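Local coordinates for protein cytosolic phospholipase A2 delta (Homo sapiens, PDB 5IZ5) that hydrolyses glycerophospholipids at the sn-2 position in a calcium-dependent way, with a preference for linoleic acid there, at residues 51-56 / 80-85; 431-436 / 527-532. The protein carries 3 engineered substitutions. One frame throughout, in Å; residues are numbered along the deposited sequence.

Contact 1: 51-56 / 80-85; sequences VILQLS and FRFLIQ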
ATOM      1  N   VAL B  51      31.615   7.237 -18.123  1.00 65.33           N
ATOM      2  CA  VAL B  51      31.086   6.751 -16.851  1.00 64.46           C
ATOM      3  C   VAL B  51      30.036   7.709 -16.299  1.00 62.84           C
ATOM      4  O   VAL B  51      30.209   8.928 -16.320  1.00 62.38           O
ATOM      5  CB  VAL B  51      32.194   6.557 -15.795  1.00 66.09           C
ATOM      6  CG1 VAL B  51      31.616   5.970 -14.512  1.00 66.60           C
ATOM      7  CG2 VAL B  51      33.290   5.653 -16.337  1.00 65.80           C
ATOM      8  N   ILE B  52      28.946   7.137 -15.805  1.00 61.70           N
ATOM      9  CA  ILE B  52      27.920   7.889 -15.102  1.00 62.36           C
ATOM     10  C   ILE B  52      28.027   7.558 -13.615  1.00 61.06           C
ATOM     11  O   ILE B  52      28.219   6.395 -13.255  1.00 59.99           O
ATOM     12  CB  ILE B  52      26.522   7.560 -15.670  1.00 63.36           C
ATOM     13  CG1 ILE B  52      26.422   8.154 -17.089  1.00 65.40           C
ATOM     14  CG2 ILE B  52      25.410   8.082 -14.767  1.00 63.59           C
ATOM     15  CD1 ILE B  52      25.028   8.311 -17.671  1.00 68.48           C
ATOM     16  N   LEU B  53      27.932   8.585 -12.769  1.00 59.60           N
ATOM     17  CA  LEU B  53      27.838   8.399 -11.323  1.00 58.53           C
ATOM     18  C   LEU B  53      26.510   8.941 -10.824  1.00 56.82           C
ATOM     19  O   LEU B  53      26.156  10.095 -11.087  1.00 55.75           O
ATOM     20  CB  LEU B  53      28.961   9.117 -10.580  1.00 58.49           C
ATOM     21  CG  LEU B  53      30.405   8.881 -11.011  1.00 62.15           C
ATOM     22  CD1 LEU B  53      31.337   9.612 -10.056  1.00 63.88           C
ATOM     23  CD2 LEU B  53      30.748   7.403 -11.049  1.00 64.18           C
ATOM     24  N   GLN B  54      25.780   8.096 -10.105  1.00 55.31           N
ATOM     25  CA  GLN B  54      24.545   8.487  -9.454  1.00 54.74           C
ATOM     26  C   GLN B  54      24.601   8.006  -8.018  1.00 52.69           C
ATOM     27  O   GLN B  54      25.103   6.925  -7.741  1.00 52.70           O
ATOM     28  CB  GLN B  54      23.351   7.847 -10.147  1.00 55.99           C
ATOM     29  CG  GLN B  54      23.164   8.256 -11.592  1.00 57.92           C
ATOM     30  CD  GLN B  54      22.241   7.289 -12.296  1.00 59.13           C
ATOM     31  OE1 GLN B  54      22.600   6.127 -12.497  1.00 59.09           O
ATOM     32  NE2 GLN B  54      21.048   7.737 -12.646  1.00 58.80           N
ATOM     33  N   LEU B  55      24.062   8.807  -7.116  1.00 51.53           N
ATOM     34  CA  LEU B  55      23.966   8.444  -5.715  1.00 50.20           C
ATOM     35  C   LEU B  55      22.496   8.288  -5.393  1.00 47.21           C
ATOM     36  O   LEU B  55      21.697   9.163  -5.713  1.00 46.98           O
ATOM     37  CB  LEU B  55      24.594   9.525  -4.838  1.00 50.79           C
ATOM     38  CG  LEU B  55      24.755   9.215  -3.350  1.00 52.67           C
ATOM     39  CD1 LEU B  55      25.750   8.086  -3.119  1.00 53.48           C
ATOM     40  CD2 LEU B  55      25.183  10.459  -2.589  1.00 53.80           C
ATOM     41  N   SER B  56      22.144   7.174  -4.759  1.00 46.69           N
ATOM     42  CA  SER B  56      20.749   6.846  -4.461  1.00 45.14           C
ATOM     43  C   SER B  56      20.029   7.943  -3.667  1.00 43.48           C
ATOM     44  O   SER B  56      18.819   8.101  -3.785  1.00 45.51           O
ATOM     45  CB  SER B  56      20.677   5.511  -3.709  1.00 44.11           C
ATOM     46  OG  SER B  56      21.402   5.567  -2.492  1.00 42.89           O
ATOM     47  N   PHE B  80      34.989  13.585  -8.807  1.00 72.44           N
ATOM     48  CA  PHE B  80      33.704  14.224  -8.529  1.00 71.73           C
ATOM     49  C   PHE B  80      33.449  14.228  -7.017  1.00 72.22           C
ATOM     50  O   PHE B  80      33.957  13.367  -6.291  1.00 69.71           O
ATOM     51  CB  PHE B  80      32.583  13.486  -9.269  1.00 71.42           C
ATOM     52  CG  PHE B  80      32.813  13.347 -10.754  1.00 69.83           C
ATOM     53  CD1 PHE B  80      32.311  14.290 -11.640  1.00 69.04           C
ATOM     54  CD2 PHE B  80      33.521  12.266 -11.267  1.00 70.38           C
ATOM     55  CE1 PHE B  80      32.513  14.163 -13.008  1.00 69.38           C
ATOM     56  CE2 PHE B  80      33.729  12.134 -12.635  1.00 70.91           C
ATOM     57  CZ  PHE B  80      33.222  13.084 -13.505  1.00 70.24           C
ATOM     58  N   ARG B  81      32.661  15.195  -6.552  1.00 72.17           N
ATOM     59  CA  ARG B  81      32.448  15.418  -5.116  1.00 76.37           C
ATOM     60  C   ARG B  81      30.982  15.410  -4.706  1.00 74.66           C
ATOM     61  O   ARG B  81      30.160  16.088  -5.324  1.00 74.01           O
ATOM     62  CB  ARG B  81      33.075  16.746  -4.705  1.00 79.81           C
ATOM     63  CG  ARG B  81      34.570  16.651  -4.501  1.00 83.54           C
ATOM     64  CD  ARG B  81      35.221  18.032  -4.573  1.00 87.72           C
ATOM     65  NE  ARG B  81      36.100  18.183  -5.733  1.00 91.17           N
ATOM     66  CZ  ARG B  81      35.740  18.654  -6.930  1.00 93.21           C
ATOM     67  NH1 ARG B  81      34.489  19.040  -7.181  1.00 94.47           N
ATOM     68  NH2 ARG B  81      36.649  18.740  -7.893  1.00 93.95           N
ATOM     69  N   PHE B  82      30.679  14.637  -3.660  1.00 72.37           N
ATOM     70  CA  PHE B  82      29.347  14.563  -3.061  1.00 68.67           C
ATOM     71  C   PHE B  82      29.372  14.977  -1.587  1.00 65.17           C
ATOM     72  O   PHE B  82      30.334  14.697  -0.878  1.00 66.10           O
ATOM     73  CB  PHE B  82      28.848  13.116  -3.087  1.00 68.38           C
ATOM     74  CG  PHE B  82      28.629  12.539  -4.470  1.00 70.27           C
ATOM     75  CD1 PHE B  82      27.389  12.633  -5.082  1.00 70.90           C
ATOM     76  CD2 PHE B  82      29.639  11.847  -5.132  1.00 70.94           C
ATOM     77  CE1 PHE B  82      27.163  12.079  -6.335  1.00 72.11           C
ATOM     78  CE2 PHE B  82      29.421  11.288  -6.394  1.00 71.93           C
ATOM     79  CZ  PHE B  82      28.179  11.404  -6.994  1.00 72.08           C
ATOM     80  N   LEU B  83      28.302  15.606  -1.113  1.00 62.21           N
ATOM     81  CA  LEU B  83      28.063  15.718   0.327  1.00 59.51           C
ATOM     82  C   LEU B  83      27.298  14.469   0.795  1.00 59.45           C
ATOM     83  O   LEU B  83      26.254  14.129   0.240  1.00 57.42           O
ATOM     84  CB  LEU B  83      27.311  17.008   0.672  1.00 59.86           C
ATOM     85  CG  LEU B  83      27.787  17.702   1.970  1.00 61.45           C
ATOM     86  CD1 LEU B  83      29.282  18.010   1.936  1.00 60.82           C
ATOM     87  CD2 LEU B  83      27.011  18.983   2.250  1.00 61.18           C
ATOM     88  N   ILE B  84      27.845  13.785   1.802  1.00 58.38           N
ATOM     89  CA  ILE B  84      27.332  12.501   2.279  1.00 56.62           C
ATOM     90  C   ILE B  84      26.824  12.603   3.725  1.00 55.84           C
ATOM     91  O   ILE B  84      27.551  13.033   4.623  1.00 56.56           O
ATOM     92  CB  ILE B  84      28.444  11.426   2.205  1.00 58.14           C
ATOM     93  CG1 ILE B  84      28.871  11.183   0.745  1.00 58.56           C
ATOM     94  CG2 ILE B  84      28.013  10.124   2.875  1.00 57.80           C
ATOM     95  CD1 ILE B  84      27.762  10.746  -0.191  1.00 58.23           C
ATOM     96  N   GLN B  85      25.572  12.206   3.934  1.00 52.21           N
ATOM     97  CA  GLN B  85      24.973  12.109   5.270  1.00 50.67           C
ATOM     98  C   GLN B  85      25.182  10.694   5.797  1.00 51.15           C
ATOM     99  O   GLN B  85      24.644   9.731   5.253  1.00 51.15           O
ATOM    100  CB  GLN B  85      23.482  12.460   5.210  1.00 50.55           C
ATOM    101  CG  GLN B  85      22.687  12.277   6.491  1.00 50.20           C
ATOM    102  CD  GLN B  85      23.351  12.901   7.701  1.00 50.92           C
ATOM    103  OE1 GLN B  85      23.884  12.197   8.553  1.00 48.86           O
ATOM    104  NE2 GLN B  85      23.319  14.224   7.782  1.00 50.38           N
TER
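Leu53 and Leu55 meet Phe80, Phe82 and Ile84 across the interior of the beta sandwich of the C2 domain. Strand 49-55 belongs to one sheet and strand 75-85 to the other. The short segments run nearly parallel, 8° apart, with axes 9.9 Å from each other. No hydrogen bond joins them, so side chains alone make the contact.

Leu53 sits between two phenylalanines. Its CD1 comes obliquely to the Phe80 ring, with Leu53 CD1 3.6 Å from Phe80 CD2. Its CB lies at the edge of the Phe82 ring, near the ring plane, and Leu53 CB is 4.3 Å from Phe82 CZ. The Phe82 ring reaches on to Leu55 and passes that side chain in the opposite direction. Here Leu55 CB comes obliquely to the ring, 3.9 Å from Phe82 CE1.

The first torsion of Leu55 sets its CG anti to the backbone N (chi1 -172°). This carries the branch along Phe82 toward Ile84, where Leu55 CD2 also lies 4.0 Å from Phe82 CD1. Ile84 joins through the tip of its longer branch, although its CB does not point straight across.

Phe63 on the edge strand 62-64 adds a third aromatic side chain. It meets Phe82 edge-to-face and also touches the Phe80 ring. Leu94 and Leu92 of strand 91-98 pack beside Leu53 and Leu55, while Leu28 of strand 21-36 touches Ile84. The Leu55 and Ile84 side chains cross at a slant, with the methyl Leu55 CD2 3.5 Å from the methyl Ile84 CD1.

Contact 2: 431-436 / 527-532; sequences LWALVL and LEAIWS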
ATOM      1  N   LEU B 431     -12.676   1.391 -13.334  1.00 36.44           N
ATOM      2  CA  LEU B 431     -13.959   0.920 -13.860  1.00 35.67           C
ATOM      3  C   LEU B 431     -14.621  -0.005 -12.851  1.00 34.61           C
ATOM      4  O   LEU B 431     -15.829   0.053 -12.650  1.00 34.21           O
ATOM      5  CB  LEU B 431     -13.795   0.191 -15.189  1.00 36.43           C
ATOM      6  CG  LEU B 431     -15.103  -0.314 -15.804  1.00 36.23           C
ATOM      7  CD1 LEU B 431     -16.087   0.820 -16.059  1.00 37.16           C
ATOM      8  CD2 LEU B 431     -14.824  -1.069 -17.092  1.00 38.46           C
ATOM      9  N   TRP B 432     -13.824  -0.874 -12.242  1.00 34.83           N
ATOM     10  CA  TRP B 432     -14.331  -1.807 -11.248  1.00 34.67           C
ATOM     11  C   TRP B 432     -14.956  -1.056 -10.072  1.00 34.95           C
ATOM     12  O   TRP B 432     -16.000  -1.463  -9.559  1.00 32.35           O
ATOM     13  CB  TRP B 432     -13.218  -2.739 -10.796  1.00 35.19           C
ATOM     14  CG  TRP B 432     -13.541  -3.586  -9.616  1.00 35.28           C
ATOM     15  CD1 TRP B 432     -12.808  -3.688  -8.477  1.00 35.04           C
ATOM     16  CD2 TRP B 432     -14.671  -4.455  -9.451  1.00 35.72           C
ATOM     17  NE1 TRP B 432     -13.407  -4.562  -7.611  1.00 36.06           N
ATOM     18  CE2 TRP B 432     -14.553  -5.049  -8.182  1.00 35.73           C
ATOM     19  CE3 TRP B 432     -15.773  -4.789 -10.254  1.00 36.53           C
ATOM     20  CZ2 TRP B 432     -15.488  -5.966  -7.695  1.00 35.39           C
ATOM     21  CZ3 TRP B 432     -16.707  -5.700  -9.767  1.00 35.67           C
ATOM     22  CH2 TRP B 432     -16.558  -6.277  -8.498  1.00 35.16           C
ATOM     23  N   ALA B 433     -14.356   0.073  -9.700  1.00 35.16           N
ATOM     24  CA  ALA B 433     -14.908   0.922  -8.647  1.00 35.99           C
ATOM     25  C   ALA B 433     -16.328   1.349  -8.954  1.00 36.04           C
ATOM     26  O   ALA B 433     -17.206   1.243  -8.096  1.00 35.53           O
ATOM     27  CB  ALA B 433     -14.032   2.142  -8.432  1.00 37.44           C
ATOM     28  N   LEU B 434     -16.566   1.796 -10.185  1.00 35.23           N
ATOM     29  CA  LEU B 434     -17.877   2.326 -10.562  1.00 35.47           C
ATOM     30  C   LEU B 434     -18.913   1.216 -10.699  1.00 36.30           C
ATOM     31  O   LEU B 434     -20.066   1.369 -10.305  1.00 34.60           O
ATOM     32  CB  LEU B 434     -17.784   3.129 -11.862  1.00 36.40           C
ATOM     33  CG  LEU B 434     -16.810   4.314 -11.869  1.00 36.84           C
ATOM     34  CD1 LEU B 434     -16.730   4.923 -13.259  1.00 37.42           C
ATOM     35  CD2 LEU B 434     -17.215   5.363 -10.851  1.00 37.22           C
ATOM     36  N   VAL B 435     -18.489   0.097 -11.267  1.00 37.12           N
ATOM     37  CA  VAL B 435     -19.349  -1.056 -11.441  1.00 37.74           C
ATOM     38  C   VAL B 435     -19.721  -1.689 -10.099  1.00 37.97           C
ATOM     39  O   VAL B 435     -20.893  -1.977  -9.847  1.00 38.21           O
ATOM     40  CB  VAL B 435     -18.646  -2.087 -12.341  1.00 38.71           C
ATOM     41  CG1 VAL B 435     -19.294  -3.462 -12.231  1.00 39.72           C
ATOM     42  CG2 VAL B 435     -18.631  -1.588 -13.778  1.00 38.66           C
ATOM     43  N   LEU B 436     -18.720  -1.896  -9.254  1.00 37.91           N
ATOM     44  CA  LEU B 436     -18.942  -2.423  -7.917  1.00 38.83           C
ATOM     45  C   LEU B 436     -19.898  -1.516  -7.145  1.00 40.09           C
ATOM     46  O   LEU B 436     -20.836  -1.999  -6.517  1.00 37.47           O
ATOM     47  CB  LEU B 436     -17.620  -2.552  -7.165  1.00 38.69           C
ATOM     48  CG  LEU B 436     -17.699  -3.009  -5.713  1.00 40.42           C
ATOM     49  CD1 LEU B 436     -18.338  -4.388  -5.607  1.00 41.35           C
ATOM     50  CD2 LEU B 436     -16.314  -3.006  -5.086  1.00 41.69           C
ATOM     51  N   LEU B 527     -11.559   2.838  -2.997  1.00 35.27           N
ATOM     52  CA  LEU B 527     -10.754   2.035  -2.097  1.00 35.91           C
ATOM     53  C   LEU B 527     -11.245   0.586  -2.087  1.00 35.19           C
ATOM     54  O   LEU B 527     -10.439  -0.336  -2.093  1.00 35.03           O
ATOM     55  CB  LEU B 527     -10.758   2.614  -0.683  1.00 36.94           C
ATOM     56  CG  LEU B 527     -10.135   4.002  -0.525  1.00 38.51           C
ATOM     57  CD1 LEU B 527     -10.038   4.343   0.951  1.00 40.18           C
ATOM     58  CD2 LEU B 527      -8.758   4.101  -1.168  1.00 39.44           C
ATOM     59  N   GLU B 528     -12.557   0.392  -2.076  1.00 34.34           N
ATOM     60  CA  GLU B 528     -13.121  -0.950  -2.178  1.00 37.00           C
ATOM     61  C   GLU B 528     -12.610  -1.673  -3.422  1.00 36.74           C
ATOM     62  O   GLU B 528     -12.341  -2.875  -3.377  1.00 38.65           O
ATOM     63  CB  GLU B 528     -14.647  -0.896  -2.187  1.00 37.09           C
ATOM     64  CG  GLU B 528     -15.226  -0.578  -0.824  1.00 38.40           C
ATOM     65  CD  GLU B 528     -16.714  -0.316  -0.876  1.00 39.79           C
ATOM     66  OE1 GLU B 528     -17.125   0.719  -1.441  1.00 39.84           O
ATOM     67  OE2 GLU B 528     -17.479  -1.153  -0.358  1.00 43.34           O
ATOM     68  N   ALA B 529     -12.457  -0.933  -4.518  1.00 36.13           N
ATOM     69  CA  ALA B 529     -11.948  -1.498  -5.767  1.00 35.55           C
ATOM     70  C   ALA B 529     -10.514  -2.006  -5.634  1.00 36.24           C
ATOM     71  O   ALA B 529     -10.209  -3.064  -6.169  1.00 35.97           O
ATOM     72  CB  ALA B 529     -12.039  -0.483  -6.887  1.00 34.84           C
ATOM     73  N   ILE B 530      -9.653  -1.245  -4.943  1.00 37.87           N
ATOM     74  CA  ILE B 530      -8.261  -1.631  -4.642  1.00 38.66           C
ATOM     75  C   ILE B 530      -8.252  -2.864  -3.763  1.00 37.81           C
ATOM     76  O   ILE B 530      -7.538  -3.828  -4.032  1.00 37.69           O
ATOM     77  CB  ILE B 530      -7.501  -0.551  -3.818  1.00 39.85           C
ATOM     78  CG1 ILE B 530      -7.537   0.835  -4.471  1.00 41.97           C
ATOM     79  CG2 ILE B 530      -6.067  -0.985  -3.487  1.00 38.03           C
ATOM     80  CD1 ILE B 530      -6.962   0.925  -5.853  1.00 44.63           C
ATOM     81  N   TRP B 531      -9.027  -2.812  -2.685  1.00 36.37           N
ATOM     82  CA  TRP B 531      -9.070  -3.900  -1.708  1.00 36.11           C
ATOM     83  C   TRP B 531      -9.541  -5.216  -2.325  1.00 35.05           C
ATOM     84  O   TRP B 531      -9.101  -6.285  -1.912  1.00 35.55           O
ATOM     85  CB  TRP B 531      -9.974  -3.522  -0.527  1.00 36.43           C
ATOM     86  CG  TRP B 531      -9.481  -2.319   0.235  1.00 36.43           C
ATOM     87  CD1 TRP B 531      -8.182  -1.935   0.418  1.00 37.03           C
ATOM     88  CD2 TRP B 531     -10.280  -1.367   0.935  1.00 36.88           C
ATOM     89  NE1 TRP B 531      -8.122  -0.802   1.179  1.00 36.63           N
ATOM     90  CE2 TRP B 531      -9.398  -0.429   1.512  1.00 36.94           C
ATOM     91  CE3 TRP B 531     -11.661  -1.208   1.123  1.00 36.19           C
ATOM     92  CZ2 TRP B 531      -9.848   0.648   2.270  1.00 36.21           C
ATOM     93  CZ3 TRP B 531     -12.107  -0.130   1.869  1.00 36.28           C
ATOM     94  CH2 TRP B 531     -11.203   0.779   2.437  1.00 35.61           C
ATOM     95  N   SER B 532     -10.445  -5.123  -3.292  1.00 34.96           N
ATOM     96  CA  SER B 532     -11.005  -6.288  -3.954  1.00 35.39           C
ATOM     97  C   SER B 532     -10.622  -6.359  -5.437  1.00 35.98           C
ATOM     98  O   SER B 532     -11.397  -6.896  -6.242  1.00 33.91           O
ATOM     99  CB  SER B 532     -12.532  -6.296  -3.789  1.00 35.40           C
ATOM    100  OG  SER B 532     -13.145  -5.192  -4.435  1.00 36.59           O
TER
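Trp432 and Ser532 meet in a buried helix-helix contact of the catalytic domain, which has the patatin-like alpha/beta hydrolase fold, close to the active site. Ser532 lies just beyond the end of helix 524-531. Helix 428-441 crosses that helix at 111° between the short segments, whose axes approach to 8.3 Å. Two alanines make this closeness possible. Ala433 CB and Ala529 CB touch at 3.6 Å, and their CA atoms are 4.8 Å apart.

Trp432 reaches across beside this point. Its CG is anti to the backbone N (chi1 170°), which sends the indole toward the last turn of the other helix. The edge carrying CD1 and NE1 does the touching. Trp432 CD1 is 3.7 Å from Ala529 CB, and Ala529 O lies at the same edge near the ring plane. Trp432 NE1 donates to Ser532 OG at 3.2 Å. The N-H...O angle is 157°, and the oxygen lies close to the indole plane. Phe535 stacks on the Trp432 ring. A phenylalanine here has no ring N-H, and Ser532 OG would probably be held only by its other partners and be freer to turn.

Leu436, one turn on, lays its CB over one face of the Trp432 ring, toward the rim. The Leu436 and Glu528 side chains cross at about a right angle, and Leu436 CD2 meets Glu528 CB.

Ser532 OG lies near the nucleophile Ser365. It also accepts a hydrogen bond from Trp369 NE1. With the bond it donates to Glu528 O, three bonds grip the oxygen. The Ser532 backbone N reaches Glu528 O from the opposite face of the carbonyl plane. Ser532 OG stands above that plane, 2.7 Å from Glu528 O.

Contacts 1 and 2 lie in different domains, on opposite sides of the chain's centre. Their centres are 43 Å apart, and their nearest atoms about 26 Å, so they do not touch. They follow in series along the chain. Contact 1 is in the N-terminal C2 domain, which associates with membranes upon calcium binding, but it lies away from the predicted calcium sites. Contact 2 is in the catalytic domain. There the Ser532 side chain is about 4 Å from that of the nucleophile Ser365, and about 4 Å from that of Asp651, assigned as proton acceptor by similarity. Contact 1 is apolar throughout, whereas contact 2 includes a hydrogen bond.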